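Local coordinates for SPD1 nuclease (PDB 2XGR), which probably hydrolyses DNA as a prophage-encoded, secreted, metal-binding endonuclease of Streptococcus pyogenes related to the His-Me finger nucleases, at residues A73-I78 with H121-Y125; W115-R119 with G246-P250; N190-R195 with D242-G246; Q196-V202 with V227-E233. All coordinates share one frame; numbering follows the deposited sequence. Where two conformers were deposited one is given.

Contact 1: residues A73-I78 with H121-Y125; sequences ATFSHI and HLVGY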
loop_
_atom_site.group_PDB
_atom_site.type_symbol
_atom_site.label_atom_id
_atom_site.label_comp_id
_atom_site.label_asym_id
_atom_site.label_seq_id
_atom_site.Cartn_x
_atom_site.Cartn_y
_atom_site.Cartn_z
ATOM N N ALA A 73 -12.636 2.906 6.967
ATOM C CA ALA A 73 -12.211 1.944 5.929
ATOM C C ALA A 73 -11.542 0.718 6.559
ATOM O O ALA A 73 -10.879 0.802 7.604
ATOM C CB ALA A 73 -11.150 2.664 5.039
ATOM N N THR A 74 -11.641 -0.413 5.885
ATOM C CA THR A 74 -11.134 -1.678 6.425
ATOM C C THR A 74 -10.033 -2.339 5.622
ATOM O O THR A 74 -9.183 -3.029 6.218
ATOM C CB THR A 74 -12.264 -2.697 6.689
ATOM O OG1 THR A 74 -13.019 -2.933 5.503
ATOM C CG2 THR A 74 -13.221 -2.074 7.758
ATOM N N PHE A 75 -10.060 -2.218 4.287
ATOM C CA PHE A 75 -8.840 -2.589 3.498
ATOM C C PHE A 75 -9.013 -2.124 2.072
ATOM O O PHE A 75 -10.139 -1.964 1.622
ATOM C CB PHE A 75 -8.572 -4.132 3.474
ATOM C CG PHE A 75 -9.653 -4.939 2.762
ATOM C CD1 PHE A 75 -9.562 -5.240 1.362
ATOM C CD2 PHE A 75 -10.707 -5.497 3.504
ATOM C CE1 PHE A 75 -10.614 -5.998 0.719
ATOM C CE2 PHE A 75 -11.667 -6.298 2.882
ATOM C CZ PHE A 75 -11.630 -6.544 1.503
ATOM N N SER A 76 -7.922 -2.118 1.301
ATOM C CA SER A 76 -8.068 -1.916 -0.140
ATOM C C SER A 76 -7.049 -2.896 -0.804
ATOM O O SER A 76 -5.907 -3.045 -0.331
ATOM C CB SER A 76 -7.657 -0.475 -0.435
ATOM O OG SER A 76 -7.737 -0.281 -1.853
ATOM N N HIS A 77 -7.491 -3.658 -1.812
ATOM C CA HIS A 77 -6.728 -4.800 -2.328
ATOM C C HIS A 77 -6.767 -4.752 -3.850
ATOM O O HIS A 77 -7.863 -4.705 -4.456
ATOM C CB HIS A 77 -7.342 -6.095 -1.836
ATOM C CG HIS A 77 -6.403 -7.287 -1.819
ATOM N ND1 HIS A 77 -5.285 -7.437 -2.611
ATOM C CD2 HIS A 77 -6.544 -8.461 -1.137
ATOM C CE1 HIS A 77 -4.707 -8.624 -2.336
ATOM N NE2 HIS A 77 -5.490 -9.264 -1.475
ATOM N N ILE A 78 -5.594 -4.639 -4.486
ATOM C CA ILE A 78 -5.573 -4.541 -5.952
ATOM C C ILE A 78 -4.745 -5.672 -6.551
ATOM O O ILE A 78 -3.798 -6.196 -5.920
ATOM C CB ILE A 78 -5.041 -3.128 -6.347
ATOM C CG1 ILE A 78 -5.325 -2.784 -7.835
ATOM C CG2 ILE A 78 -3.517 -2.950 -5.997
ATOM C CD1 ILE A 78 -5.074 -1.238 -8.124
ATOM N N HIS A 121 -4.505 7.887 0.946
ATOM C CA HIS A 121 -5.006 6.703 0.320
ATOM C C HIS A 121 -4.465 5.434 1.025
ATOM O O HIS A 121 -3.363 5.454 1.578
ATOM C CB HIS A 121 -4.432 6.609 -1.118
ATOM C CG HIS A 121 -5.201 7.442 -2.116
ATOM N ND1 HIS A 121 -5.366 8.799 -1.961
ATOM C CD2 HIS A 121 -5.804 7.122 -3.281
ATOM C CE1 HIS A 121 -6.089 9.271 -2.964
ATOM N NE2 HIS A 121 -6.333 8.286 -3.795
ATOM N N LEU A 122 -5.248 4.347 0.955
ATOM C CA LEU A 122 -4.718 3.024 1.327
ATOM C C LEU A 122 -3.871 2.500 0.127
ATOM O O LEU A 122 -2.659 2.532 0.195
ATOM C CB LEU A 122 -5.848 2.050 1.690
ATOM C CG LEU A 122 -6.622 2.493 2.998
ATOM C CD1 LEU A 122 -7.821 1.457 3.228
ATOM C CD2 LEU A 122 -5.682 2.393 4.231
ATOM N N VAL A 123 -4.522 2.128 -0.971
ATOM C CA VAL A 123 -3.780 1.832 -2.205
ATOM C C VAL A 123 -3.529 3.172 -2.952
ATOM O O VAL A 123 -4.474 3.910 -3.201
ATOM C CB VAL A 123 -4.543 0.835 -3.078
ATOM C CG1 VAL A 123 -3.898 0.766 -4.509
ATOM C CG2 VAL A 123 -4.463 -0.584 -2.479
ATOM N N GLY A 124 -2.256 3.548 -3.191
ATOM C CA GLY A 124 -2.004 4.859 -3.811
ATOM C C GLY A 124 -2.714 5.064 -5.144
ATOM O O GLY A 124 -2.978 4.119 -5.950
ATOM N N TYR A 125 -2.890 6.350 -5.438
ATOM C CA TYR A 125 -3.695 6.730 -6.603
ATOM C C TYR A 125 -3.262 6.128 -7.925
ATOM O O TYR A 125 -4.121 5.671 -8.695
ATOM C CB TYR A 125 -3.635 8.298 -6.728
ATOM C CG TYR A 125 -4.478 8.774 -7.855
ATOM C CD1 TYR A 125 -5.869 8.763 -7.782
ATOM C CD2 TYR A 125 -3.890 9.113 -9.049
ATOM C CE1 TYR A 125 -6.667 9.236 -8.837
ATOM C CE2 TYR A 125 -4.677 9.611 -10.117
ATOM C CZ TYR A 125 -6.053 9.591 -10.016
ATOM O OH TYR A 125 -6.832 10.034 -11.077
#

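Contact 2: residues W115-R119 with G246-P250; sequences WVMNR and GTATP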
loop_
_atom_site.group_PDB
_atom_site.type_symbol
_atom_site.label_atom_id
_atom_site.label_comp_id
_atom_site.label_asym_id
_atom_site.label_seq_id
_atom_site.Cartn_x
_atom_site.Cartn_y
_atom_site.Cartn_z
ATOM N N TRP A 115 -4.618 20.883 14.483
ATOM C CA TRP A 115 -5.520 20.801 13.341
ATOM C C TRP A 115 -6.197 19.415 13.179
ATOM O O TRP A 115 -5.855 18.459 13.874
ATOM C CB TRP A 115 -4.751 21.156 12.049
ATOM C CG TRP A 115 -3.579 20.240 11.826
ATOM C CD1 TRP A 115 -3.533 19.140 10.997
ATOM C CD2 TRP A 115 -2.306 20.292 12.496
ATOM N NE1 TRP A 115 -2.294 18.530 11.091
ATOM C CE2 TRP A 115 -1.522 19.221 11.994
ATOM C CE3 TRP A 115 -1.740 21.160 13.447
ATOM C CZ2 TRP A 115 -0.198 18.997 12.415
ATOM C CZ3 TRP A 115 -0.429 20.926 13.879
ATOM C CH2 TRP A 115 0.327 19.853 13.359
ATOM N N VAL A 116 -7.138 19.346 12.243
ATOM C CA VAL A 116 -7.802 18.114 11.836
ATOM C C VAL A 116 -6.899 17.354 10.844
ATOM O O VAL A 116 -6.405 17.942 9.867
ATOM C CB VAL A 116 -9.128 18.426 11.125
ATOM C CG1 VAL A 116 -9.804 17.139 10.694
ATOM C CG2 VAL A 116 -10.059 19.287 12.041
ATOM N N MET A 117 -6.645 16.074 11.113
ATOM C CA MET A 117 -5.769 15.297 10.220
ATOM C C MET A 117 -6.382 15.163 8.829
ATOM O O MET A 117 -7.607 15.156 8.672
ATOM C CB MET A 117 -5.549 13.926 10.823
ATOM C CG MET A 117 -4.590 13.907 12.028
ATOM S SD MET A 117 -4.546 12.156 12.553
ATOM C CE MET A 117 -3.386 11.462 11.310
ATOM N N ASN A 118 -5.517 15.068 7.806
ATOM C CA ASN A 118 -5.979 14.946 6.438
ATOM C C ASN A 118 -6.073 13.439 6.216
ATOM O O ASN A 118 -5.493 12.700 7.006
ATOM C CB ASN A 118 -4.891 15.497 5.488
ATOM C CG ASN A 118 -4.756 17.017 5.569
ATOM O OD1 ASN A 118 -3.703 17.549 5.968
ATOM N ND2 ASN A 118 -5.849 17.705 5.309
ATOM N N ARG A 119 -6.701 13.036 5.124
ATOM C CA ARG A 119 -6.858 11.614 4.770
ATOM C C ARG A 119 -5.947 11.212 3.580
ATOM O O ARG A 119 -5.784 11.954 2.613
ATOM C CB ARG A 119 -8.309 11.351 4.422
ATOM C CG ARG A 119 -9.260 11.336 5.675
ATOM C CD ARG A 119 -10.623 10.781 5.296
ATOM N NE ARG A 119 -11.264 11.566 4.254
ATOM C CZ ARG A 119 -12.307 11.156 3.519
ATOM N NH1 ARG A 119 -12.851 9.942 3.683
ATOM N NH2 ARG A 119 -12.827 11.982 2.607
ATOM N N GLY A 246 -9.015 12.266 15.679
ATOM C CA GLY A 246 -8.459 12.535 14.356
ATOM C C GLY A 246 -7.920 13.962 14.270
ATOM O O GLY A 246 -8.187 14.661 13.306
ATOM N N THR A 247 -7.123 14.369 15.247
ATOM C CA THR A 247 -6.535 15.702 15.194
ATOM C C THR A 247 -5.090 15.602 15.629
ATOM O O THR A 247 -4.660 14.595 16.207
ATOM C CB THR A 247 -7.324 16.715 16.136
ATOM O OG1 THR A 247 -7.221 16.271 17.486
ATOM C CG2 THR A 247 -8.803 16.814 15.770
ATOM N N ALA A 248 -4.305 16.650 15.375
ATOM C CA ALA A 248 -2.874 16.599 15.692
ATOM C C ALA A 248 -2.456 17.914 16.361
ATOM O O ALA A 248 -3.035 18.944 16.077
ATOM C CB ALA A 248 -2.053 16.418 14.386
ATOM N N THR A 249 -1.414 17.856 17.186
ATOM C CA THR A 249 -0.766 19.062 17.755
ATOM C C THR A 249 0.754 18.857 17.798
ATOM O O THR A 249 1.227 17.738 17.975
ATOM C CB THR A 249 -1.252 19.343 19.237
ATOM O OG1 THR A 249 -0.788 18.300 20.116
ATOM C CG2 THR A 249 -2.758 19.451 19.328
ATOM N N PRO A 250 1.535 19.942 17.691
ATOM C CA PRO A 250 2.976 19.841 17.945
ATOM C C PRO A 250 3.282 19.294 19.340
ATOM O O PRO A 250 4.343 18.695 19.539
ATOM C CB PRO A 250 3.448 21.289 17.826
ATOM C CG PRO A 250 2.484 21.906 16.834
ATOM C CD PRO A 250 1.159 21.217 17.048
#

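Contact 3: residues N190-R195 with D242-G246; sequences NEVVPR and DYLNG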
loop_
_atom_site.group_PDB
_atom_site.type_symbol
_atom_site.label_atom_id
_atom_site.label_comp_id
_atom_site.label_asym_id
_atom_site.label_seq_id
_atom_site.Cartn_x
_atom_site.Cartn_y
_atom_site.Cartn_z
ATOM N N ASN A 190 -12.227 2.202 19.571
ATOM C CA ASN A 190 -13.059 3.160 18.829
ATOM C C ASN A 190 -12.294 4.200 17.975
ATOM O O ASN A 190 -12.909 5.112 17.441
ATOM C CB ASN A 190 -13.897 3.974 19.836
ATOM C CG ASN A 190 -14.842 3.102 20.609
ATOM O OD1 ASN A 190 -15.469 2.217 20.036
ATOM N ND2 ASN A 190 -14.893 3.294 21.928
ATOM N N GLU A 191 -10.967 4.096 17.928
ATOM C CA GLU A 191 -10.156 5.139 17.326
ATOM C C GLU A 191 -10.462 5.198 15.825
ATOM O O GLU A 191 -10.499 4.154 15.156
ATOM C CB GLU A 191 -8.671 4.837 17.557
ATOM C CG GLU A 191 -8.255 4.927 19.059
ATOM C CD GLU A 191 -6.888 4.454 19.303
ATOM O OE1 GLU A 191 -6.101 4.203 18.331
ATOM O OE2 GLU A 191 -6.484 4.382 20.474
ATOM N N VAL A 192 -10.571 6.431 15.310
ATOM C CA VAL A 192 -10.922 6.567 13.903
ATOM C C VAL A 192 -9.631 6.665 13.066
ATOM O O VAL A 192 -9.712 6.528 11.850
ATOM C CB VAL A 192 -11.871 7.762 13.609
ATOM C CG1 VAL A 192 -13.189 7.603 14.385
ATOM C CG2 VAL A 192 -11.201 9.057 13.945
ATOM N N VAL A 193 -8.485 6.934 13.702
ATOM C CA VAL A 193 -7.190 7.030 13.015
ATOM C C VAL A 193 -6.525 5.696 13.251
ATOM O O VAL A 193 -6.276 5.284 14.407
ATOM C CB VAL A 193 -6.297 8.160 13.690
ATOM C CG1 VAL A 193 -4.900 8.320 12.960
ATOM C CG2 VAL A 193 -7.017 9.442 13.720
ATOM N N PRO A 194 -6.132 4.976 12.162
ATOM C CA PRO A 194 -5.364 3.743 12.454
ATOM C C PRO A 194 -4.013 4.013 13.067
ATOM O O PRO A 194 -3.346 4.926 12.671
ATOM C CB PRO A 194 -5.171 3.065 11.048
ATOM C CG PRO A 194 -5.270 4.246 10.056
ATOM C CD PRO A 194 -6.128 5.357 10.739
ATOM N N ARG A 195 -3.561 3.195 14.019
ATOM C CA ARG A 195 -2.235 3.338 14.594
ATOM C C ARG A 195 -1.152 2.916 13.624
ATOM O O ARG A 195 -0.009 3.360 13.729
ATOM C CB ARG A 195 -2.146 2.414 15.809
ATOM C CG ARG A 195 -3.107 2.881 16.917
ATOM C CD ARG A 195 -2.415 3.728 17.871
ATOM N NE ARG A 195 -3.359 4.196 18.930
ATOM C CZ ARG A 195 -2.955 4.798 20.044
ATOM N NH1 ARG A 195 -1.645 4.954 20.216
ATOM N NH2 ARG A 195 -3.851 5.282 20.948
ATOM N N ASP A 242 -4.171 12.643 18.295
ATOM C CA ASP A 242 -5.397 12.123 18.898
ATOM C C ASP A 242 -6.030 11.115 17.921
ATOM O O ASP A 242 -6.829 11.481 17.008
ATOM C CB ASP A 242 -6.362 13.257 19.236
ATOM C CG ASP A 242 -7.749 12.748 19.756
ATOM O OD1 ASP A 242 -7.874 11.512 19.954
ATOM O OD2 ASP A 242 -8.682 13.588 19.957
ATOM N N TYR A 243 -5.751 9.845 18.230
ATOM C CA TYR A 243 -6.231 8.679 17.398
ATOM C C TYR A 243 -7.715 8.490 17.494
ATOM O O TYR A 243 -8.409 7.979 16.571
ATOM C CB TYR A 243 -5.465 7.368 17.644
ATOM C CG TYR A 243 -4.012 7.415 17.315
ATOM C CD1 TYR A 243 -3.548 7.039 16.025
ATOM C CD2 TYR A 243 -3.064 7.814 18.254
ATOM C CE1 TYR A 243 -2.244 7.155 15.691
ATOM C CE2 TYR A 243 -1.681 7.863 17.922
ATOM C CZ TYR A 243 -1.303 7.569 16.601
ATOM O OH TYR A 243 0.028 7.573 16.266
ATOM N N LEU A 244 -8.276 8.993 18.606
ATOM C CA LEU A 244 -9.668 8.879 18.766
ATOM C C LEU A 244 -10.483 9.878 17.971
ATOM O O LEU A 244 -11.545 9.541 17.431
ATOM C CB LEU A 244 -9.999 8.883 20.268
ATOM C CG LEU A 244 -11.372 8.532 20.771
ATOM C CD1 LEU A 244 -11.810 7.201 20.263
ATOM C CD2 LEU A 244 -11.285 8.480 22.295
ATOM N N ASN A 245 -10.015 11.129 17.881
ATOM C CA ASN A 245 -10.818 12.180 17.301
ATOM C C ASN A 245 -10.261 12.651 15.966
ATOM O O ASN A 245 -10.948 13.333 15.201
ATOM C CB ASN A 245 -10.953 13.345 18.302
ATOM C CG ASN A 245 -11.697 12.911 19.608
ATOM O OD1 ASN A 245 -12.893 12.586 19.547
ATOM N ND2 ASN A 245 -10.981 12.845 20.754
ATOM N N GLY A 246 -9.015 12.266 15.679
ATOM C CA GLY A 246 -8.459 12.535 14.356
ATOM C C GLY A 246 -7.920 13.962 14.270
ATOM O O GLY A 246 -8.187 14.661 13.306
HETATM O O HOH W 1 1.302 4.478 15.838
#

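Contact 4: residues Q196-V202 with V227-E233; sequences QIELQYV and VTTVILE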
loop_
_atom_site.group_PDB
_atom_site.type_symbol
_atom_site.label_atom_id
_atom_site.label_comp_id
_atom_site.label_asym_id
_atom_site.label_seq_id
_atom_site.Cartn_x
_atom_site.Cartn_y
_atom_site.Cartn_z
ATOM N N GLN A 196 -1.519 1.966 12.759
ATOM C CA GLN A 196 -0.567 1.347 11.852
ATOM C C GLN A 196 -1.250 1.083 10.517
ATOM O O GLN A 196 -2.474 0.973 10.422
ATOM C CB GLN A 196 -0.039 -0.017 12.366
ATOM C CG GLN A 196 0.711 0.107 13.673
ATOM C CD GLN A 196 1.003 -1.230 14.265
ATOM O OE1 GLN A 196 0.199 -2.171 14.152
ATOM N NE2 GLN A 196 2.171 -1.351 14.871
ATOM N N ILE A 197 -0.433 0.975 9.452
ATOM C CA ILE A 197 -0.963 0.479 8.170
ATOM C C ILE A 197 -0.097 -0.682 7.720
ATOM O O ILE A 197 1.141 -0.609 7.792
ATOM C CB ILE A 197 -0.809 1.634 7.052
ATOM C CG1 ILE A 197 -1.521 2.914 7.517
ATOM C CG2 ILE A 197 -1.307 1.133 5.656
ATOM C CD1 ILE A 197 -3.063 2.883 7.516
ATOM N N GLU A 198 -0.743 -1.757 7.264
ATOM C CA GLU A 198 -0.037 -2.953 6.801
ATOM C C GLU A 198 -0.022 -2.959 5.271
ATOM O O GLU A 198 -1.113 -2.972 4.675
ATOM C CB GLU A 198 -0.843 -4.188 7.232
ATOM C CG GLU A 198 -0.196 -5.475 6.838
ATOM C CD GLU A 198 -1.087 -6.704 7.012
ATOM O OE1 GLU A 198 -0.925 -7.362 8.066
ATOM O OE2 GLU A 198 -1.876 -7.070 6.089
ATOM N N LEU A 199 1.170 -2.971 4.636
ATOM C CA LEU A 199 1.279 -3.123 3.224
ATOM C C LEU A 199 1.666 -4.560 2.942
ATOM O O LEU A 199 2.676 -5.021 3.446
ATOM C CB LEU A 199 2.470 -2.231 2.703
ATOM C CG LEU A 199 2.195 -0.709 2.683
ATOM C CD1 LEU A 199 2.172 -0.112 4.126
ATOM C CD2 LEU A 199 3.300 -0.015 1.858
ATOM N N GLN A 200 0.954 -5.231 2.029
ATOM C CA GLN A 200 1.203 -6.656 1.735
ATOM C C GLN A 200 1.346 -6.818 0.221
ATOM O O GLN A 200 0.472 -6.380 -0.542
ATOM C CB GLN A 200 -0.028 -7.514 2.168
ATOM C CG GLN A 200 0.169 -8.983 1.895
ATOM C CD GLN A 200 -1.129 -9.699 2.077
ATOM O OE1 GLN A 200 -1.537 -9.954 3.218
ATOM N NE2 GLN A 200 -1.885 -9.871 0.963
ATOM N N TYR A 201 2.463 -7.363 -0.240
ATOM C CA TYR A 201 2.638 -7.414 -1.681
ATOM C C TYR A 201 3.381 -8.660 -2.136
ATOM O O TYR A 201 4.244 -9.214 -1.413
ATOM C CB TYR A 201 3.378 -6.135 -2.226
ATOM C CG TYR A 201 4.617 -5.766 -1.443
ATOM C CD1 TYR A 201 5.856 -6.344 -1.731
ATOM C CD2 TYR A 201 4.538 -4.830 -0.391
ATOM C CE1 TYR A 201 7.037 -5.922 -1.022
ATOM C CE2 TYR A 201 5.736 -4.454 0.314
ATOM C CZ TYR A 201 6.956 -4.980 -0.054
ATOM O OH TYR A 201 8.075 -4.584 0.668
ATOM N N VAL A 202 3.032 -9.094 -3.342
ATOM C CA VAL A 202 3.747 -10.225 -3.972
ATOM C C VAL A 202 3.499 -10.078 -5.460
ATOM O O VAL A 202 2.489 -9.432 -5.853
ATOM C CB VAL A 202 3.249 -11.545 -3.463
ATOM C CG1 VAL A 202 1.755 -11.767 -3.909
ATOM C CG2 VAL A 202 4.154 -12.781 -3.955
ATOM N N VAL A 227 5.034 -14.072 0.427
ATOM C CA VAL A 227 4.243 -12.811 0.409
ATOM C C VAL A 227 4.877 -11.895 1.464
ATOM O O VAL A 227 5.166 -12.329 2.580
ATOM C CB VAL A 227 2.804 -13.133 0.795
ATOM C CG1 VAL A 227 1.933 -11.788 0.882
ATOM C CG2 VAL A 227 2.255 -14.112 -0.261
ATOM N N THR A 228 5.110 -10.621 1.106
ATOM C CA THR A 228 5.821 -9.670 1.986
ATOM C C THR A 228 4.857 -8.721 2.646
ATOM O O THR A 228 3.896 -8.319 2.008
ATOM C CB THR A 228 6.806 -8.843 1.171
ATOM O OG1 THR A 228 7.775 -9.715 0.590
ATOM C CG2 THR A 228 7.628 -7.858 2.044
ATOM N N THR A 229 5.046 -8.503 3.946
ATOM C CA THR A 229 4.232 -7.533 4.671
ATOM C C THR A 229 5.158 -6.532 5.335
ATOM O O THR A 229 6.153 -6.919 5.940
ATOM C CB THR A 229 3.395 -8.256 5.736
ATOM O OG1 THR A 229 2.603 -9.279 5.106
ATOM C CG2 THR A 229 2.411 -7.268 6.506
ATOM N N VAL A 230 4.781 -5.254 5.264
ATOM C CA VAL A 230 5.520 -4.151 5.899
ATOM C C VAL A 230 4.510 -3.462 6.814
ATOM O O VAL A 230 3.368 -3.166 6.367
ATOM C CB VAL A 230 6.002 -3.154 4.769
ATOM C CG1 VAL A 230 6.471 -1.896 5.471
ATOM C CG2 VAL A 230 7.153 -3.814 4.018
ATOM N N ILE A 231 4.854 -3.244 8.094
ATOM C CA ILE A 231 3.915 -2.543 9.004
ATOM C C ILE A 231 4.492 -1.163 9.298
ATOM O O ILE A 231 5.625 -1.038 9.796
ATOM C CB ILE A 231 3.710 -3.332 10.368
ATOM C CG1 ILE A 231 3.104 -4.695 10.075
ATOM C CG2 ILE A 231 2.837 -2.489 11.370
ATOM C CD1 ILE A 231 3.067 -5.659 11.289
ATOM N N LEU A 232 3.766 -0.131 8.904
ATOM C CA LEU A 232 4.218 1.236 9.140
ATOM C C LEU A 232 3.399 1.903 10.201
ATOM O O LEU A 232 2.179 1.688 10.292
ATOM C CB LEU A 232 4.107 2.069 7.835
ATOM C CG LEU A 232 4.937 1.534 6.678
ATOM C CD1 LEU A 232 4.774 2.453 5.398
ATOM C CD2 LEU A 232 6.396 1.516 7.078
ATOM N N GLU A 233 4.066 2.732 11.003
ATOM C CA GLU A 233 3.361 3.472 12.051
ATOM C C GLU A 233 2.708 4.715 11.500
ATOM O O GLU A 233 3.326 5.470 10.714
ATOM C CB GLU A 233 4.375 3.873 13.202
ATOM C CG GLU A 233 5.072 2.722 13.880
ATOM C CD GLU A 233 4.144 1.797 14.687
ATOM O OE1 GLU A 233 3.169 2.276 15.319
ATOM O OE2 GLU A 233 4.379 0.559 14.625
HETATM O O HOH W 2 0.128 -9.911 5.371
HETATM O O HOH W 3 6.634 -10.566 -1.867
#

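Contact 1: residues A73-I78 with H121-Y125
In Ser76 and Val123, which meet side chain to side chain, OG and CG1 respectively stand trans to their own backbone nitrogens (chi1 177° and 168°). These torsions lay the serine hydroxyl alongside the valine: Ser76 OG comes to 3.3 Å from Val123 CG2, the methyl that lies beside the valine's own nitrogen. The other methyl reaches further along the strand, where Val123 CG1 meets Ile78 CG2 at 4.0 Å. On the other flank of the serine, Ser76 CB packs on Leu122 CB at 3.8 Å. From there the leucine runs on with CG beside its backbone nitrogen (chi1 -66°), which carries CD1 past the main chain to 3.9 Å from Phe75 C and 4.0 Å from Ala73 CB. Alanine suits this end because its single methyl gives the leucine a small apolar surface to rest on. Strand 76-80 belongs to the large antiparallel sheet, whereas 121-125 follows strand 119-121, whose antiparallel pairing with strand 137-139 is consistent with the beta-beta-alpha core of His-Me finger nucleases. The contact thus seats the start of the connection between those two strands on the sheet, just ahead of helix 125-128, for which Gly124 is the N-cap. Direct attachment between the two segments is by packing alone; the polar link is indirect. Asn136 OD1 is hydrogen-bonded to both Ser76 OG and Val123 N, so the buried hydroxyl is satisfied by the very amide oxygen that holds the loop backbone. Leu122 is also wedged against Val183 of strand 178-186 and Val138 of strand 137-139.

Contact 2: residues W115-R119 with G246-P250
Trp115 lies across Ala248 and Pro250, and its indole can be followed atom by atom. From CB the chain turns into the crowded position between the backbone nitrogen and carbonyl carbon (chi1 59°), which brings the ring back over strand 247-249 although CB itself leaves the backbone away from 246-250. CD2 and CE3 then pass near the carbonyl oxygen of Ala248, with Trp115 CE3 3.7 Å from Ala248 O. Deeper along the indole, Trp115 CE2 and CZ2 are each 3.7 Å from Ala248 CB, a CH-pi contact in which the methyl sits over the face of the six-membered ring. At the far end Trp115 CZ3 reaches Pro250 CD at 3.6 Å. Alanine fits beneath the indole because a single methyl lets the indole lie close over it. The two backbones are joined by paired bonds: Trp115 N gives to Ala248 O at 3.0 Å, and Ala248 N to Trp115 O at 2.8 Å. Beyond the single bridge at Val116 and Thr247, Met117 N bonds to Gly246 O at 3.0 Å, from above the carbonyl plane, while Met117 CB and CG rest on the same oxygen. The segment 115-119 thus lines up as an extra edge beside the hairpin of strands 240-242 and 247-249, its Met117 also packed on Leu241 and Val193, before the chain enters strand 119-121.

Contact 3: residues N190-R195 with D242-G246
Tyr243 opens a hairpin loop between strands 240-242 and 247-249, and Arg195 and Val193 grip it from the segment 190-195. The loop closes with Gly246 N bonded to Asp242 O, and the G1 beta bulge here has Gly246 at positive phi, where glycine is favoured. The tight part centres on the tyrosine. Its carbonyl oxygen receives Val193 N at 3.1 Å, in the carbonyl plane, and Val192 N through a weak, bent bond. Val193 straddles the turn: its CG1 touches Tyr243 CD1 at 3.6 Å, and its CG2 touches Gly246 CA at 3.5 Å. Arg195 bends at chi2 (-95°), so that its CD lies over the centre of the tyrosine ring and its guanidinium stacks nearly flat on the same ring, with planes 13° apart; the cation-pi contact is off-centre. Pro194 O approaches the ring edge, and Tyr243 OH bonds to Asn234 O, fixing the ring's outer end. The solvent side is looser. It includes Arg195, exposed despite its stacking, with Asn190, Val192 and Leu244, whose CD1 merely leans on Asn190 O at 3.7 Å. Within 190-195, Glu191 holds the guanidinium side-on, in the guanidinium plane: Arg195 NE meets the syn lone pair of Glu191 OE1 at 2.8 Å, while Arg195 NH2 reaches Glu191 OE2 at 2.8 Å, on the syn side but tilted out of the carboxylate plane.

Contact 4: residues Q196-V202 with V227-E233
Thr228 CB lies over one face of the Tyr201 ring, 4.1 Å from its centroid, in a CH-pi contact, while Val230 CG2 approaches the phenol end obliquely, 3.6 Å from Tyr201 OH. A chi1 of 48° folds the tyrosine over its strand partner, and its hydroxyl bonds to Glu220. At the other end the amide of Gln196 and the carboxylate of Glu233 run side by side with planes 62° apart: Gln196 NE2 donates nearly in its own amide plane to Glu233 OE2 at 2.9 Å, on its syn side, somewhat out of the carboxylate plane. Between these groups, strands 196-202 and 228-233 pair antiparallel at 162°. Ile197 with Leu232, Leu199 with Val230, and Tyr201 with Thr228 are hydrogen-bonded pairs, each joined by two backbone bonds. The face bearing these residues is buried, with Leu199 CD1 on Leu232 CD1 at 3.9 Å. Beta-branched residues and leucines suit it because helices 142-146 and 160-173 cover this side of the central sheet. Gln200, Thr229 and Ile231 project from the opposite face, where a water donates to Gln200 OE1 at 2.7 Å and also bonds Thr229 OG1; Gln200 NE2 is held by Lys52 O. Chemically, then, the strands join a largely apolar, buried face, though Thr228 OG1 there donates to a water shared with Tyr201 O, to a more polar one, and exposed Glu233, paired with a neutral amide, probably keeps its negative charge.

From the N terminus, the first segment met is 73-78, and contact 1 closes its loop at 121-125. Contact 2 has by then opened at 115-119, so the two cross. Contact 3 opens at 190-195, and contact 4 follows directly at 196-202, closing at 227-233 within the loops of both contact 2 and contact 3. Those two end together on the C-terminal hairpin, sharing Gly246. Contacts 1 and 4 reach the same large sheet and touch through Leu122 and Ile197. Contacts 2 and 3 thus fasten the C-terminal hairpin to loops leading into strands 119-121 and 196-204.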